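Local coordinates for hypothetical protein Atu2327 (Agrobacterium tumefaciens, PDB 2O8I) that is of unknown function but belongs to the OHCU decarboxylase family, and so probably decarboxylates a ureidoimidazoline intermediate of urate breakdown, at residues Gly13-Ser18 against Ala46-Ala51; Ala39-Leu44 against Lys152-Arg157; His97-Gln102 against Asp126-Phe131; Ser105-Thr108 against Pro114-Ile117; Asp132-Ile135 against Gln141-Ala144. All coordinates share one frame; numbering follows the deposited sequence. Where two conformers were deposited one is given.

Overall arrangement
Contact 1 comes first: it closes the loop from 13-18 to 46-51 and joins the turn after helix 4-11 to helix 37-50. Contact 2 crosses it, since it leaves from 39-44 on the same helix and closes at 152-157 on helix 139-161. Contacts 3, 4 and 5 lie inside this loop. Contact 3 pairs helices 94-111 and 124-135, and contact 4, nested within it, folds loop 114-117 back on helix 94-111. Contact 5 follows in series and joins helix 124-135 to helix 139-161. Contacts 1 and 2 touch through the Glu16-Arg157 salt bridge. Contacts 4 and 5 meet through Tyr107 and Glu142, and through Ile116 and Arg134. The centres of contacts 1 and 3 are about 26 Å apart.

Contact 1 of 5, residues Gly13-Ser18 against Ala46-Ala51; sequences GVFEHS and AQFRVA
Phe15 and Phe48 form a small buried aromatic contact between the loop after helix 4-11 and the C-terminal part of helix 37-50. No hydrogen bond joins the two segments, so the contact is purely apolar. The rings meet obliquely, with planes at 43° and centroids 5.0 Å apart. One corner of the Phe15 ring does the touching: Phe15 CE2 lies over one face of the Phe48 ring, displaced toward the rim, and is 3.6 Å from Phe48 CG. The neighbouring corner, Phe15 CZ, reaches Phe48 CB at 4.0 Å. Phe15 has CG anti to its carbonyl carbon (chi1 -72°), whereas Phe48 has CG anti to its nitrogen (chi1 177°). These settings point the rings at each other between loop and helix.

The loop is folded by a type II beta turn from Phe15 to Ser18, with Ser18 N bonded to Phe15 O at 2.9 Å. The hydroxyl of Ser18 adds a second link inside the turn, OG to Glu16 O at 2.7 Å, and comes from above the carbonyl plane. Around the ring pair, Ile21 and Val59 touch both phenylalanines. Val150 and Ala154 of helix 139-161 pack on Phe15, and Arg56 makes a cation-pi contact with Phe48. Phenylalanines from a loop and a helix thus meet where helices 19-27, 53-62 and 139-161 converge, as in the hydrophobic core of an all-helical fold, here that of the OHCU decarboxylase family.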
# COMPACT_ATOMS: atom_id res chain seq x y z
N GLY A 13 5.84 8.16 -4.26
CA GLY A 13 4.80 7.43 -3.55
C GLY A 13 4.32 8.06 -2.26
O GLY A 13 3.44 7.52 -1.59
N VAL A 14 4.90 9.17 -1.84
CA VAL A 14 4.56 9.71 -0.53
C VAL A 14 3.08 10.13 -0.54
O VAL A 14 2.35 10.00 0.45
CB VAL A 14 5.53 10.89 -0.12
CG1 VAL A 14 4.97 11.71 1.05
CG2 VAL A 14 6.91 10.35 0.20
N PHE A 15 2.65 10.69 -1.66
CA PHE A 15 1.25 10.83 -1.97
C PHE A 15 1.04 9.65 -2.89
O PHE A 15 1.57 9.58 -3.99
CB PHE A 15 0.96 12.19 -2.65
CG PHE A 15 1.07 13.36 -1.72
CD1 PHE A 15 2.29 13.85 -1.33
CD2 PHE A 15 -0.05 13.93 -1.19
CE1 PHE A 15 2.41 14.95 -0.42
CE2 PHE A 15 0.04 15.00 -0.29
CZ PHE A 15 1.29 15.51 0.08
N GLU A 16 0.26 8.70 -2.40
CA GLU A 16 0.11 7.44 -3.03
C GLU A 16 -0.28 7.55 -4.50
O GLU A 16 -1.14 8.34 -4.83
CB GLU A 16 -0.92 6.64 -2.23
CG GLU A 16 -0.85 5.20 -2.55
CD GLU A 16 0.03 4.45 -1.59
OE1 GLU A 16 0.37 5.00 -0.55
OE2 GLU A 16 0.34 3.31 -1.86
N HIS A 17 0.37 6.77 -5.37
CA HIS A 17 0.10 6.78 -6.80
C HIS A 17 0.07 8.20 -7.39
O HIS A 17 -0.50 8.41 -8.48
CB HIS A 17 -1.19 6.02 -7.15
CG HIS A 17 -1.18 4.58 -6.70
ND1 HIS A 17 -1.90 4.14 -5.62
CD2 HIS A 17 -0.49 3.50 -7.15
CE1 HIS A 17 -1.66 2.86 -5.42
NE2 HIS A 17 -0.81 2.44 -6.33
N SER A 18 0.72 9.17 -6.72
CA SER A 18 0.72 10.54 -7.24
C SER A 18 2.13 11.15 -7.57
O SER A 18 2.54 12.21 -7.04
CB SER A 18 -0.13 11.39 -6.30
OG SER A 18 -1.36 10.73 -6.11
N ALA A 46 3.26 21.79 -0.69
CA ALA A 46 3.13 22.96 -1.53
C ALA A 46 2.54 22.60 -2.89
O ALA A 46 1.61 23.27 -3.34
CB ALA A 46 4.46 23.69 -1.69
N GLN A 47 3.05 21.56 -3.53
CA GLN A 47 2.46 21.15 -4.80
C GLN A 47 1.05 20.58 -4.64
O GLN A 47 0.21 20.73 -5.54
CB GLN A 47 3.33 20.13 -5.51
CG GLN A 47 4.72 20.56 -5.82
CD GLN A 47 4.77 21.86 -6.60
OE1 GLN A 47 5.60 22.70 -6.30
NE2 GLN A 47 3.90 22.02 -7.59
N PHE A 48 0.78 19.91 -3.53
CA PHE A 48 -0.51 19.29 -3.33
C PHE A 48 -1.54 20.40 -3.15
O PHE A 48 -2.68 20.28 -3.60
CB PHE A 48 -0.46 18.44 -2.06
CG PHE A 48 -1.77 17.79 -1.68
CD1 PHE A 48 -2.50 17.04 -2.59
CD2 PHE A 48 -2.24 17.89 -0.38
CE1 PHE A 48 -3.68 16.41 -2.21
CE2 PHE A 48 -3.43 17.27 0.02
CZ PHE A 48 -4.15 16.53 -0.89
N ARG A 49 -1.12 21.47 -2.49
CA ARG A 49 -2.03 22.55 -2.22
C ARG A 49 -2.37 23.37 -3.44
O ARG A 49 -3.40 24.01 -3.49
CB ARG A 49 -1.46 23.45 -1.15
CG ARG A 49 -1.91 23.03 0.17
CD ARG A 49 -0.85 23.30 1.18
NE ARG A 49 -1.25 22.71 2.44
CZ ARG A 49 -0.91 23.18 3.63
NH1 ARG A 49 -0.16 24.25 3.75
NH2 ARG A 49 -1.35 22.55 4.70
N VAL A 50 -1.51 23.34 -4.44
CA VAL A 50 -1.61 24.24 -5.56
C VAL A 50 -2.15 23.54 -6.80
O VAL A 50 -2.37 24.16 -7.83
CB VAL A 50 -0.24 24.95 -5.76
CG1 VAL A 50 0.43 24.63 -7.11
CG2 VAL A 50 -0.37 26.44 -5.47
N ALA A 51 -2.34 22.23 -6.67
CA ALA A 51 -2.88 21.36 -7.71
C ALA A 51 -4.35 21.69 -7.90
O ALA A 51 -4.95 22.28 -7.01
CB ALA A 51 -2.71 19.92 -7.28

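Contact 2 of 5, residues Ala39-Leu44 against Lys152-Arg157; sequences AVHGAL and KIAWLR
His41 and Trp155 both place CG opposite the backbone nitrogen (His41 chi1 -177°), and these settings bring the imidazole against the base and edge of the indole. The two rings make a T-shaped pair. The edge of Trp155 faces the flat side of His41, with planes at 86° and the centroid of the six-membered ring 5.7 Å from that of the imidazole. Trp155 CE3 is the edge atom that meets the imidazole, at 4.1 Å from His41 CG and toward the rim of the ring. Trp155 CB lies over a face of the imidazole as well, 3.5 Å from His41 NE2.

The helices that carry them, 37-50 and 139-161, run roughly antiparallel in the all-helical fold. Their short segments lie at 151°, with axes 9.7 Å apart at closest approach, and the side chain of His41 reaches across from helix 37-50 to helix 139-161. The imidazole also meets the backbone of the second helix. Its edge approaches the peptide between Ala154 and Trp155, and His41 CD2 is 3.8 Å from the methyl CB of Ala154. The polar end has its partner one residue before the segment, where His41 NE2 is hydrogen-bonded to Glu151 O. Leu158 packs on the same histidine, while Ala37 and Lys38 touch the indole. Farther along helix 139-161, Arg157 forms a salt bridge with Glu75 of the second subunit.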
# COMPACT_ATOMS: atom_id res chain seq x y z
N ALA A 39 11.59 19.66 5.49
CA ALA A 39 11.85 20.27 4.18
C ALA A 39 11.06 19.58 3.08
O ALA A 39 10.26 20.20 2.43
CB ALA A 39 13.33 20.29 3.86
N VAL A 40 11.23 18.27 2.91
CA VAL A 40 10.60 17.58 1.77
C VAL A 40 9.06 17.62 1.89
O VAL A 40 8.35 17.78 0.88
CB VAL A 40 11.10 16.13 1.61
CG1 VAL A 40 10.39 15.44 0.49
CG2 VAL A 40 12.61 16.09 1.39
N HIS A 41 8.55 17.49 3.11
CA HIS A 41 7.11 17.57 3.32
C HIS A 41 6.55 18.94 2.95
O HIS A 41 5.49 19.01 2.33
CB HIS A 41 6.78 17.26 4.76
CG HIS A 41 5.31 17.24 5.06
ND1 HIS A 41 4.64 18.33 5.60
CD2 HIS A 41 4.39 16.25 4.95
CE1 HIS A 41 3.38 18.00 5.80
NE2 HIS A 41 3.20 16.75 5.41
N GLY A 42 7.25 20.02 3.35
CA GLY A 42 6.79 21.35 3.03
C GLY A 42 6.69 21.47 1.50
O GLY A 42 5.71 22.03 0.97
N ALA A 43 7.70 20.93 0.80
CA ALA A 43 7.81 21.06 -0.65
C ALA A 43 6.73 20.27 -1.36
O ALA A 43 6.09 20.78 -2.28
CB ALA A 43 9.18 20.62 -1.11
N LEU A 44 6.50 19.04 -0.90
CA LEU A 44 5.45 18.19 -1.45
C LEU A 44 4.03 18.73 -1.16
O LEU A 44 3.20 18.81 -2.09
CB LEU A 44 5.62 16.74 -1.00
CG LEU A 44 6.94 16.07 -1.43
CD1 LEU A 44 6.95 14.61 -0.97
CD2 LEU A 44 7.22 16.15 -2.96
N LYS A 152 -0.47 15.15 6.79
CA LYS A 152 -0.54 14.04 7.65
C LYS A 152 0.15 12.74 7.43
O LYS A 152 1.18 12.48 8.04
CB LYS A 152 -1.69 14.03 8.62
CG LYS A 152 -1.22 14.46 9.99
CD LYS A 152 -1.87 13.59 11.12
CE LYS A 152 -1.48 14.07 12.59
NZ LYS A 152 -2.18 13.28 13.67
N ILE A 153 -0.43 11.90 6.58
CA ILE A 153 0.18 10.67 6.25
C ILE A 153 1.53 10.92 5.52
O ILE A 153 2.54 10.23 5.80
CB ILE A 153 -0.82 9.86 5.47
CG1 ILE A 153 -1.94 9.45 6.45
CG2 ILE A 153 -0.12 8.68 4.83
CD1 ILE A 153 -3.32 9.14 5.84
N ALA A 154 1.56 11.93 4.66
CA ALA A 154 2.78 12.29 3.94
C ALA A 154 3.88 12.55 4.96
O ALA A 154 5.02 12.04 4.82
CB ALA A 154 2.57 13.53 2.99
N TRP A 155 3.53 13.31 5.99
CA TRP A 155 4.48 13.63 7.02
C TRP A 155 4.99 12.37 7.70
O TRP A 155 6.21 12.18 7.88
CB TRP A 155 3.90 14.61 8.06
CG TRP A 155 4.71 14.63 9.31
CD1 TRP A 155 4.42 14.02 10.49
CD2 TRP A 155 5.98 15.23 9.48
NE1 TRP A 155 5.42 14.22 11.41
CE2 TRP A 155 6.40 14.97 10.81
CE3 TRP A 155 6.80 16.00 8.65
CZ2 TRP A 155 7.61 15.44 11.33
CZ3 TRP A 155 8.00 16.46 9.15
CH2 TRP A 155 8.40 16.17 10.49
N LEU A 156 4.05 11.52 8.10
CA LEU A 156 4.40 10.29 8.80
C LEU A 156 5.29 9.40 7.93
O LEU A 156 6.26 8.80 8.42
CB LEU A 156 3.14 9.53 9.24
CG LEU A 156 2.26 10.21 10.31
CD1 LEU A 156 0.92 9.48 10.40
CD2 LEU A 156 2.98 10.24 11.68
N ARG A 157 4.98 9.32 6.64
CA ARG A 157 5.81 8.53 5.73
C ARG A 157 7.23 9.07 5.67
O ARG A 157 8.19 8.33 5.98
CB ARG A 157 5.18 8.43 4.36
CG ARG A 157 3.89 7.62 4.44
CD ARG A 157 3.09 7.76 3.20
NE ARG A 157 2.07 6.74 3.15
CZ ARG A 157 1.40 6.41 2.05
NH1 ARG A 157 1.70 7.01 0.90
NH2 ARG A 157 0.45 5.48 2.11

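Contact 3 of 5, residues His97-Gln102 against Asp126-Phe131; sequences HARFTQ and DILSAF
Phe100 and Leu128 have the largest buried areas in this contact, followed by Arg99. They join two nearly parallel helices, 94-111 and 124-135, of the all-helical OHCU decarboxylase fold. The segment axes make an angle of 21° and come no closer than 11.8 Å. This is a wide spacing, and the side chains bridge it without any hydrogen bond between the segments.

Phe100 works with its outer edge. Its CG is anti to the carbonyl carbon (chi1 -75°), and this carries the far end of the ring toward helix 124-135. The corner Phe100 CE1 meets the methyl Ile127 CG2 at 3.6 Å and the methyl Leu128 CD2 at 4.0 Å. The leucine methyl lies at the ring edge, in its plane, while the isoleucine methyl comes in obliquely. Next to CE1, the ring atom Phe100 CZ also touches Ile127 CG2, at 3.8 Å.

Leu128 uses both of its methyls. Leu128 CD2 touches Arg99 NE, at 4.0 Å, as well as Phe100 CE1, while CD1 lies over the guanidinium carbon. The arginine chain is extended from CG to NE, which carries the guanidinium across to Leu128. Leu70 and Leu92 pack on Phe100, and Leu66 and Leu89 on Ile127, joining these two to helix 66-74 and the loop that follows. Leu103 touches Leu128 one turn further along helix 94-111. At the more exposed side Leu128 CD1 rests 4.0 Å from the plane of the Arg99 guanidinium, over its centre.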
# COMPACT_ATOMS: atom_id res chain seq x y z
N HIS A 97 -11.53 -6.36 11.46
CA HIS A 97 -11.12 -6.16 10.08
C HIS A 97 -12.33 -5.97 9.15
O HIS A 97 -12.39 -5.00 8.38
CB HIS A 97 -10.34 -7.35 9.59
CG HIS A 97 -8.91 -7.31 9.97
ND1 HIS A 97 -7.97 -6.58 9.26
CD2 HIS A 97 -8.24 -7.90 11.00
CE1 HIS A 97 -6.78 -6.74 9.83
NE2 HIS A 97 -6.92 -7.52 10.89
N ALA A 98 -13.29 -6.89 9.25
CA ALA A 98 -14.48 -6.84 8.40
C ALA A 98 -15.29 -5.55 8.61
O ALA A 98 -15.80 -4.98 7.63
CB ALA A 98 -15.37 -8.09 8.59
N ARG A 99 -15.38 -5.08 9.86
CA ARG A 99 -16.11 -3.85 10.13
C ARG A 99 -15.40 -2.71 9.42
O ARG A 99 -16.06 -1.87 8.81
CB ARG A 99 -16.27 -3.59 11.64
CG ARG A 99 -17.40 -2.63 12.04
CD ARG A 99 -17.32 -2.47 13.59
NE ARG A 99 -18.18 -1.43 14.22
CZ ARG A 99 -18.44 -1.34 15.54
NH1 ARG A 99 -17.92 -2.21 16.41
NH2 ARG A 99 -19.20 -0.35 16.01
N PHE A 100 -14.07 -2.68 9.46
CA PHE A 100 -13.36 -1.59 8.77
C PHE A 100 -13.69 -1.55 7.29
O PHE A 100 -14.01 -0.47 6.77
CB PHE A 100 -11.85 -1.63 8.98
CG PHE A 100 -11.43 -1.17 10.36
CD1 PHE A 100 -12.31 -0.44 11.16
CD2 PHE A 100 -10.16 -1.43 10.84
CE1 PHE A 100 -11.94 0.03 12.43
CE2 PHE A 100 -9.78 -0.97 12.11
CZ PHE A 100 -10.67 -0.24 12.91
N THR A 101 -13.65 -2.72 6.65
CA THR A 101 -14.04 -2.86 5.27
C THR A 101 -15.46 -2.31 5.00
O THR A 101 -15.68 -1.51 4.07
CB THR A 101 -13.91 -4.32 4.82
OG1 THR A 101 -12.52 -4.66 4.77
CG2 THR A 101 -14.55 -4.51 3.45
N GLN A 102 -16.41 -2.71 5.85
CA GLN A 102 -17.77 -2.26 5.70
C GLN A 102 -17.88 -0.73 5.91
O GLN A 102 -18.58 -0.04 5.18
CB GLN A 102 -18.70 -3.09 6.61
CG GLN A 102 -20.06 -2.47 6.86
CD GLN A 102 -20.84 -3.25 7.97
OE1 GLN A 102 -20.61 -3.05 9.19
NE2 GLN A 102 -21.76 -4.14 7.54
N ASP A 126 -10.51 4.87 18.52
CA ASP A 126 -10.23 6.17 17.91
C ASP A 126 -10.75 6.23 16.49
O ASP A 126 -11.25 7.27 16.05
CB ASP A 126 -8.74 6.49 17.90
CG ASP A 126 -8.15 6.55 19.29
OD1 ASP A 126 -8.81 7.08 20.19
OD2 ASP A 126 -7.02 6.02 19.48
N ILE A 127 -10.64 5.10 15.79
CA ILE A 127 -10.99 5.05 14.38
C ILE A 127 -12.50 5.02 14.18
O ILE A 127 -13.05 5.80 13.35
CB ILE A 127 -10.27 3.87 13.67
CG1 ILE A 127 -8.83 4.30 13.36
CG2 ILE A 127 -11.02 3.48 12.38
CD1 ILE A 127 -7.86 3.18 13.41
N LEU A 128 -13.16 4.12 14.93
CA LEU A 128 -14.61 4.08 14.97
C LEU A 128 -15.20 5.46 15.32
O LEU A 128 -16.21 5.89 14.74
CB LEU A 128 -15.06 3.00 15.94
CG LEU A 128 -14.61 1.61 15.44
CD1 LEU A 128 -14.88 0.47 16.44
CD2 LEU A 128 -15.29 1.33 14.10
N SER A 129 -14.54 6.17 16.23
CA SER A 129 -15.04 7.46 16.67
C SER A 129 -15.02 8.44 15.50
O SER A 129 -16.01 9.13 15.22
CB SER A 129 -14.22 7.99 17.85
OG SER A 129 -14.45 9.36 18.10
N ALA A 130 -13.88 8.48 14.82
CA ALA A 130 -13.68 9.32 13.66
C ALA A 130 -14.65 8.95 12.52
O ALA A 130 -15.24 9.84 11.93
CB ALA A 130 -12.24 9.27 13.22
N PHE A 131 -14.88 7.66 12.25
CA PHE A 131 -15.87 7.33 11.23
C PHE A 131 -17.18 7.95 11.64
O PHE A 131 -17.79 8.70 10.87
CB PHE A 131 -16.07 5.82 11.06
CG PHE A 131 -17.18 5.48 10.06
CD1 PHE A 131 -16.90 5.36 8.70
CD2 PHE A 131 -18.49 5.31 10.48
CE1 PHE A 131 -17.92 5.05 7.79
CE2 PHE A 131 -19.50 5.02 9.58
CZ PHE A 131 -19.21 4.88 8.23

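Contact 4 of 5, residues Ser105-Thr108 against Pro114-Ile117; sequences SAYT and PFII
Tyr107 and Phe115 meet where the loop that follows helix 94-111 folds back on that helix, within the all-helical fold. The two rings form a T-shaped pair. The edge of Phe115 points at the face of Tyr107, with planes at 71° and centroids 5.1 Å apart. Phe115 CD1 leads, 3.6 Å from Tyr107 CE1 and displaced toward the rim. Over the same ring, Phe115 CB makes a CH-pi contact, 4.0 Å from the centroid of Tyr107. Tyr107 CG is anti to the backbone nitrogen (chi1 -179°), which lays the ring face against Phe115. Phe131 and Phe111 touch the tyrosine from elsewhere.

Pro114 takes part through its backbone; its CB points away from the helix. Pro114 O lies 3.3 Å from Tyr107 CE2. The phenol oxygen of Tyr107 is hydrogen-bonded to Glu142 OE1. A water also links it to the loop backbone. This water donates to Tyr107 OH at 2.7 Å and to Pro114 O at 2.8 Å, and it accepts from Ile116 N at 3.0 Å.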
# COMPACT_ATOMS: atom_id res chain seq x y z
N SER A 105 -16.61 0.91 2.86
CA SER A 105 -17.57 0.86 1.75
C SER A 105 -18.67 1.87 1.91
O SER A 105 -19.02 2.53 0.94
CB SER A 105 -18.22 -0.50 1.61
OG SER A 105 -17.21 -1.43 1.29
N ALA A 106 -19.21 2.01 3.11
CA ALA A 106 -20.31 2.95 3.35
C ALA A 106 -19.85 4.38 3.06
O ALA A 106 -20.56 5.14 2.38
CB ALA A 106 -20.90 2.81 4.78
N TYR A 107 -18.65 4.71 3.55
CA TYR A 107 -18.06 6.02 3.44
C TYR A 107 -17.78 6.41 1.99
O TYR A 107 -18.17 7.49 1.52
CB TYR A 107 -16.78 6.08 4.26
CG TYR A 107 -16.07 7.42 4.24
CD1 TYR A 107 -16.28 8.37 5.26
CD2 TYR A 107 -15.16 7.73 3.23
CE1 TYR A 107 -15.61 9.59 5.28
CE2 TYR A 107 -14.49 8.95 3.23
CZ TYR A 107 -14.71 9.88 4.26
OH TYR A 107 -14.03 11.11 4.23
N THR A 108 -17.09 5.54 1.27
CA THR A 108 -16.82 5.81 -0.13
C THR A 108 -18.12 5.89 -0.95
O THR A 108 -18.21 6.67 -1.89
CB THR A 108 -15.68 4.88 -0.74
OG1 THR A 108 -15.76 4.90 -2.15
CG2 THR A 108 -15.82 3.47 -0.32
N PRO A 114 -11.98 6.84 -0.56
CA PRO A 114 -11.87 6.05 0.66
C PRO A 114 -11.85 6.88 1.93
O PRO A 114 -11.63 8.11 1.88
CB PRO A 114 -10.53 5.36 0.52
CG PRO A 114 -10.24 5.39 -0.95
CD PRO A 114 -10.75 6.73 -1.36
N PHE A 115 -12.05 6.21 3.07
CA PHE A 115 -11.93 6.82 4.37
C PHE A 115 -10.44 6.92 4.68
O PHE A 115 -9.73 5.91 4.77
CB PHE A 115 -12.65 5.97 5.40
CG PHE A 115 -12.57 6.50 6.79
CD1 PHE A 115 -13.14 7.72 7.11
CD2 PHE A 115 -11.92 5.76 7.80
CE1 PHE A 115 -13.06 8.23 8.41
CE2 PHE A 115 -11.85 6.24 9.11
CZ PHE A 115 -12.40 7.50 9.42
N ILE A 116 -9.95 8.14 4.78
CA ILE A 116 -8.53 8.37 4.92
C ILE A 116 -8.28 8.93 6.32
O ILE A 116 -8.92 9.92 6.77
CB ILE A 116 -8.07 9.36 3.88
CG1 ILE A 116 -8.22 8.77 2.48
CG2 ILE A 116 -6.61 9.80 4.15
CD1 ILE A 116 -8.11 9.86 1.36
N ILE A 117 -7.35 8.29 7.03
CA ILE A 117 -7.08 8.70 8.38
C ILE A 117 -5.65 8.33 8.77
O ILE A 117 -5.22 7.21 8.54
CB ILE A 117 -8.14 8.13 9.37
CG1 ILE A 117 -7.98 8.80 10.74
CG2 ILE A 117 -8.17 6.58 9.40
CD1 ILE A 117 -8.94 8.26 11.77
O HOH W 1 -11.54 10.32 3.52

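Contact 5 of 5, residues Asp132-Ile135 against Gln141-Ala144; sequences DTRI and QEFA
The backbones of Arg134 and Glu142 come within 6.9 Å, measured between their CA atoms, where the C-terminal part of helix 124-135 faces an early turn of helix 139-161. These are two consecutive helices of the all-helical fold, joined by a short loop. A buried salt bridge links them.

Arg134 gives its NE edge to one oxygen of the carboxylate. The bond from Arg134 NE to Glu142 OE1 is 3.1 Å long and nearly straight, with an angle of 164° at the hydrogen. The oxygen lies in the guanidinium plane and uses its syn lone pair. NH2 of Arg134 adds a weak bond to the same oxygen, Glu142 OE1, at 3.5 Å. The two flat groups are not coplanar; their planes are 36° apart. A bend at chi3 (50°) in the arginine turns its NE toward the glutamate.

Both ends have further partners. Arg134 NH1 is hydrogen-bonded to Ile116 O, and the carboxylate oxygen OE1 is shared with Tyr107 OH. Together these tie the loop before helix 124-135 and helix 94-111 into the same polar cluster, and should restrict rotation of both groups. Phe115 and Ile117 pack on the arginine, as do Thr145 and Gln149. The second oxygen, Glu142 OE2, lies against the aliphatic start of the arginine, 3.5 Å from Arg134 CB.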
# COMPACT_ATOMS: atom_id res chain seq x y z
N ASP A 132 -17.60 7.63 12.86
CA ASP A 132 -18.86 8.13 13.42
C ASP A 132 -19.14 9.65 13.22
O ASP A 132 -20.20 10.06 12.74
CB ASP A 132 -18.73 7.90 14.91
CG ASP A 132 -19.89 7.22 15.48
OD1 ASP A 132 -20.09 6.01 15.17
OD2 ASP A 132 -20.55 7.92 16.30
N THR A 133 -18.18 10.48 13.63
CA THR A 133 -18.21 11.90 13.40
C THR A 133 -18.23 12.19 11.89
O THR A 133 -19.08 12.94 11.42
CB THR A 133 -16.91 12.54 14.00
OG1 THR A 133 -16.94 12.47 15.42
CG2 THR A 133 -16.69 14.00 13.55
N ARG A 134 -17.30 11.60 11.14
CA ARG A 134 -17.05 12.06 9.77
C ARG A 134 -18.09 11.65 8.72
O ARG A 134 -18.30 12.39 7.75
CB ARG A 134 -15.64 11.68 9.31
CG ARG A 134 -14.58 12.42 10.08
CD ARG A 134 -13.17 11.92 9.77
NE ARG A 134 -12.91 11.82 8.34
CZ ARG A 134 -11.76 11.39 7.83
NH1 ARG A 134 -10.78 11.05 8.63
NH2 ARG A 134 -11.58 11.30 6.51
N ILE A 135 -18.74 10.49 8.90
CA ILE A 135 -19.76 10.05 7.96
C ILE A 135 -20.89 11.08 7.90
O ILE A 135 -21.54 11.23 6.89
CB ILE A 135 -20.30 8.62 8.27
CG1 ILE A 135 -21.16 8.06 7.11
CG2 ILE A 135 -21.15 8.59 9.55
CD1 ILE A 135 -20.40 7.40 5.92
N GLN A 141 -16.75 19.60 4.00
CA GLN A 141 -16.05 19.35 5.27
C GLN A 141 -15.10 18.15 5.16
O GLN A 141 -13.91 18.27 5.51
CB GLN A 141 -17.01 19.14 6.42
CG GLN A 141 -18.03 20.23 6.60
CD GLN A 141 -19.14 19.83 7.57
OE1 GLN A 141 -19.91 18.88 7.35
NE2 GLN A 141 -19.21 20.54 8.67
N GLU A 142 -15.62 17.03 4.66
CA GLU A 142 -14.82 15.82 4.43
C GLU A 142 -13.69 16.00 3.44
O GLU A 142 -12.68 15.29 3.50
CB GLU A 142 -15.69 14.67 3.95
CG GLU A 142 -16.38 14.07 5.04
CD GLU A 142 -15.45 13.73 6.18
OE1 GLU A 142 -14.70 12.72 6.03
OE2 GLU A 142 -15.51 14.47 7.22
N PHE A 143 -13.85 16.91 2.51
CA PHE A 143 -12.78 17.16 1.58
C PHE A 143 -11.69 17.93 2.31
O PHE A 143 -10.52 17.61 2.15
CB PHE A 143 -13.30 17.92 0.38
CG PHE A 143 -12.35 17.94 -0.76
CD1 PHE A 143 -12.37 16.93 -1.70
CD2 PHE A 143 -11.46 19.00 -0.91
CE1 PHE A 143 -11.50 16.94 -2.79
CE2 PHE A 143 -10.57 19.02 -1.97
CZ PHE A 143 -10.59 17.99 -2.93
N ALA A 144 -12.07 18.89 3.14
CA ALA A 144 -11.09 19.55 4.00
C ALA A 144 -10.37 18.53 4.92
O ALA A 144 -9.15 18.49 4.94
CB ALA A 144 -11.74 20.70 4.82